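PDB 4HLN: starch synthase I from Hordeum vulgare, which belongs to the starch synthase family of glycosyltransferases, two-domain enzymes whose halves are each built round a Rossmann-like core sheet. Local coordinates for residues A[466-477]-A[493-504]. Sequence-based numbering, arbitrary orientation.
Sequences MREDVQFVMLGS and YKDKFRGWVGFS
F472 and F497 meet rim to rim on neighbouring parallel strands, the edge pair of a Rossmann-like beta-alpha-beta unit whose connecting helix is 480-492. F472 CD2 lies 3.5 Å from F497 CE1, and neither ring covers the other; the planes differ by only 13° and the centroids stand 5.7 Å apart. As bridge partners in the parallel register the two residues share a face of the sheet, and with both CG atoms anti to the backbone N (chi1 179° and 177°) the rings lean the same way, side by side. M474 SD completes this row as a Met-aromatic contact at the edge of the F497 ring, 5.2 Å from its centroid. Six backbone bonds alternate between the strands, from F472 N to K496 O (2.7 Å) through to G502 N and G476 O, the last being long at 3.3 Å. Before the strands, M466 CG sits over the Y493 ring, 3.6 Å from its centroid. The K496 chain runs extended beyond CG past V470 O, and NZ bridges two carbonyls, donating to M466 O at 2.7 Å and to E468 O at 2.9 Å, the latter from above the carbonyl plane. Strand 442-446 flanks 471-476, leaving 497-501 outermost in the six-stranded sheet. Helix 480-492 covers M474 through F482 and M486, and its E490 OE1 accepts a hydrogen bond from G499 N.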
# COMPACT_ATOMS: atom_id res chain seq x y z
N MET A 466 9.64 29.15 8.30
CA MET A 466 9.36 30.51 7.82
C MET A 466 10.51 31.48 8.07
O MET A 466 10.49 32.61 7.59
CB MET A 466 8.07 31.04 8.45
CG MET A 466 6.87 30.10 8.31
SD MET A 466 6.01 30.11 6.71
CE MET A 466 7.17 29.26 5.66
N ARG A 467 11.51 31.06 8.83
CA ARG A 467 12.75 31.82 8.96
C ARG A 467 13.43 31.98 7.59
O ARG A 467 14.31 32.83 7.42
CB ARG A 467 13.71 31.12 9.92
CG ARG A 467 13.37 31.25 11.39
CD ARG A 467 14.34 30.44 12.24
NE ARG A 467 14.34 30.87 13.64
CZ ARG A 467 14.26 30.05 14.68
NH1 ARG A 467 14.27 30.54 15.92
NH2 ARG A 467 14.17 28.74 14.50
N GLU A 468 13.01 31.18 6.62
CA GLU A 468 13.65 31.18 5.31
C GLU A 468 12.74 31.85 4.29
O GLU A 468 11.55 32.05 4.55
CB GLU A 468 13.95 29.75 4.87
CG GLU A 468 14.39 28.83 6.00
CD GLU A 468 15.85 28.40 5.86
OE1 GLU A 468 16.39 27.80 6.82
OE2 GLU A 468 16.45 28.65 4.80
N ASP A 469 13.30 32.20 3.14
CA ASP A 469 12.49 32.78 2.07
C ASP A 469 11.86 31.67 1.24
O ASP A 469 12.47 31.19 0.28
CB ASP A 469 13.31 33.71 1.18
CG ASP A 469 12.44 34.42 0.15
OD1 ASP A 469 11.21 34.46 0.34
OD2 ASP A 469 13.00 34.95 -0.85
N VAL A 470 10.66 31.27 1.63
CA VAL A 470 9.92 30.23 0.94
C VAL A 470 8.43 30.49 1.07
O VAL A 470 7.99 31.24 1.95
CB VAL A 470 10.19 28.83 1.53
CG1 VAL A 470 11.66 28.49 1.47
CG2 VAL A 470 9.67 28.74 2.96
N GLN A 471 7.67 29.87 0.18
CA GLN A 471 6.23 29.85 0.31
C GLN A 471 5.77 28.41 0.55
O GLN A 471 6.40 27.45 0.09
CB GLN A 471 5.57 30.44 -0.94
CG GLN A 471 6.31 31.65 -1.49
CD GLN A 471 5.60 32.28 -2.66
OE1 GLN A 471 5.05 31.58 -3.51
NE2 GLN A 471 5.58 33.61 -2.69
N PHE A 472 4.68 28.25 1.28
CA PHE A 472 4.24 26.93 1.68
C PHE A 472 2.73 26.87 1.66
O PHE A 472 2.06 27.59 2.40
CB PHE A 472 4.75 26.59 3.07
CG PHE A 472 4.30 25.25 3.55
CD1 PHE A 472 5.11 24.14 3.40
CD2 PHE A 472 3.05 25.09 4.12
CE1 PHE A 472 4.69 22.89 3.83
CE2 PHE A 472 2.63 23.84 4.55
CZ PHE A 472 3.45 22.74 4.40
N VAL A 473 2.18 26.02 0.82
CA VAL A 473 0.74 25.86 0.80
C VAL A 473 0.39 24.43 1.16
O VAL A 473 0.98 23.48 0.64
CB VAL A 473 0.14 26.20 -0.57
CG1 VAL A 473 0.89 25.47 -1.69
CG2 VAL A 473 -1.35 25.86 -0.59
N MET A 474 -0.55 24.27 2.07
CA MET A 474 -1.05 22.94 2.31
C MET A 474 -2.55 22.94 2.10
O MET A 474 -3.23 23.90 2.44
CB MET A 474 -0.62 22.41 3.68
CG MET A 474 -1.21 23.15 4.86
SD MET A 474 -0.41 22.68 6.41
CE MET A 474 -0.85 20.95 6.55
N LEU A 475 -3.04 21.87 1.49
CA LEU A 475 -4.45 21.70 1.25
C LEU A 475 -4.85 20.41 1.92
O LEU A 475 -4.21 19.37 1.74
CB LEU A 475 -4.72 21.59 -0.26
CG LEU A 475 -5.92 20.74 -0.68
CD1 LEU A 475 -7.20 21.53 -0.52
CD2 LEU A 475 -5.80 20.24 -2.10
N GLY A 476 -5.92 20.47 2.71
CA GLY A 476 -6.45 19.27 3.30
C GLY A 476 -7.53 19.58 4.32
O GLY A 476 -7.78 20.75 4.63
N SER A 477 -8.14 18.53 4.85
CA SER A 477 -9.25 18.69 5.77
C SER A 477 -9.48 17.44 6.60
O SER A 477 -9.20 16.32 6.17
CB SER A 477 -10.52 19.02 4.99
OG SER A 477 -11.62 19.23 5.85
N TYR A 493 2.21 34.50 9.07
CA TYR A 493 3.15 34.59 7.96
C TYR A 493 2.38 34.88 6.68
O TYR A 493 2.25 34.01 5.83
CB TYR A 493 3.92 33.29 7.83
CG TYR A 493 4.44 32.77 9.15
CD1 TYR A 493 3.67 31.91 9.93
CD2 TYR A 493 5.70 33.14 9.62
CE1 TYR A 493 4.14 31.43 11.14
CE2 TYR A 493 6.18 32.67 10.83
CZ TYR A 493 5.40 31.82 11.59
OH TYR A 493 5.88 31.35 12.79
N LYS A 494 1.87 36.10 6.55
CA LYS A 494 0.84 36.35 5.56
C LYS A 494 1.34 36.40 4.11
O LYS A 494 0.56 36.54 3.18
CB LYS A 494 0.02 37.60 5.92
CG LYS A 494 -1.50 37.35 5.96
CD LYS A 494 -2.04 36.75 4.64
CE LYS A 494 -3.57 36.68 4.59
NZ LYS A 494 -4.06 36.36 3.23
N ASP A 495 2.64 36.26 3.93
CA ASP A 495 3.25 36.35 2.61
C ASP A 495 3.99 35.05 2.24
O ASP A 495 4.64 34.96 1.19
CB ASP A 495 4.22 37.53 2.58
CG ASP A 495 5.26 37.47 3.72
OD1 ASP A 495 4.93 36.95 4.82
OD2 ASP A 495 6.40 37.94 3.50
N LYS A 496 3.87 34.06 3.11
CA LYS A 496 4.66 32.84 2.98
C LYS A 496 3.83 31.57 3.13
O LYS A 496 4.18 30.53 2.57
CB LYS A 496 5.77 32.83 4.03
CG LYS A 496 6.83 33.89 3.86
CD LYS A 496 7.89 33.76 4.95
CE LYS A 496 9.07 34.69 4.70
NZ LYS A 496 10.23 34.38 5.60
N PHE A 497 2.73 31.65 3.87
CA PHE A 497 1.97 30.45 4.20
C PHE A 497 0.50 30.55 3.81
O PHE A 497 -0.16 31.54 4.12
CB PHE A 497 2.07 30.13 5.69
CG PHE A 497 1.25 28.95 6.11
CD1 PHE A 497 1.83 27.70 6.26
CD2 PHE A 497 -0.11 29.08 6.33
CE1 PHE A 497 1.08 26.60 6.64
CE2 PHE A 497 -0.87 27.99 6.71
CZ PHE A 497 -0.28 26.74 6.86
N ARG A 498 -0.00 29.51 3.15
CA ARG A 498 -1.41 29.41 2.80
C ARG A 498 -1.99 28.05 3.19
O ARG A 498 -1.39 27.00 2.94
CB ARG A 498 -1.62 29.64 1.30
CG ARG A 498 -1.23 31.04 0.82
CD ARG A 498 -2.15 32.12 1.36
NE ARG A 498 -1.80 33.42 0.80
CZ ARG A 498 -0.96 34.28 1.37
NH1 ARG A 498 -0.38 34.00 2.53
NH2 ARG A 498 -0.70 35.43 0.77
N GLY A 499 -3.17 28.08 3.80
CA GLY A 499 -3.87 26.87 4.20
C GLY A 499 -5.24 26.81 3.55
O GLY A 499 -6.13 27.61 3.87
N TRP A 500 -5.39 25.87 2.63
CA TRP A 500 -6.63 25.69 1.91
C TRP A 500 -7.39 24.59 2.60
O TRP A 500 -7.08 23.40 2.44
CB TRP A 500 -6.33 25.29 0.46
CG TRP A 500 -7.44 25.56 -0.54
CD1 TRP A 500 -7.45 26.54 -1.48
CD2 TRP A 500 -8.66 24.82 -0.71
NE1 TRP A 500 -8.61 26.47 -2.22
CE2 TRP A 500 -9.37 25.43 -1.77
CE3 TRP A 500 -9.24 23.71 -0.06
CZ2 TRP A 500 -10.63 24.97 -2.20
CZ3 TRP A 500 -10.48 23.25 -0.49
CH2 TRP A 500 -11.16 23.88 -1.55
N VAL A 501 -8.39 24.98 3.38
CA VAL A 501 -9.17 24.03 4.16
C VAL A 501 -10.39 23.51 3.42
O VAL A 501 -11.30 24.25 3.07
CB VAL A 501 -9.62 24.62 5.48
CG1 VAL A 501 -10.48 23.62 6.22
CG2 VAL A 501 -8.40 25.00 6.32
N GLY A 502 -10.39 22.20 3.22
CA GLY A 502 -11.44 21.51 2.51
C GLY A 502 -10.76 20.53 1.59
O GLY A 502 -9.56 20.28 1.71
N PHE A 503 -11.52 19.94 0.68
CA PHE A 503 -10.86 19.32 -0.44
C PHE A 503 -11.35 19.82 -1.79
O PHE A 503 -12.36 20.52 -1.88
CB PHE A 503 -10.86 17.79 -0.37
CG PHE A 503 -9.61 17.19 -0.96
CD1 PHE A 503 -8.39 17.31 -0.28
CD2 PHE A 503 -9.63 16.57 -2.20
CE1 PHE A 503 -7.22 16.78 -0.81
CE2 PHE A 503 -8.46 16.04 -2.74
CZ PHE A 503 -7.26 16.14 -2.04
N SER A 504 -10.59 19.47 -2.82
CA SER A 504 -10.85 19.89 -4.17
C SER A 504 -9.86 19.14 -5.03
O SER A 504 -8.64 19.31 -4.87
CB SER A 504 -10.59 21.39 -4.34
OG SER A 504 -10.63 21.75 -5.72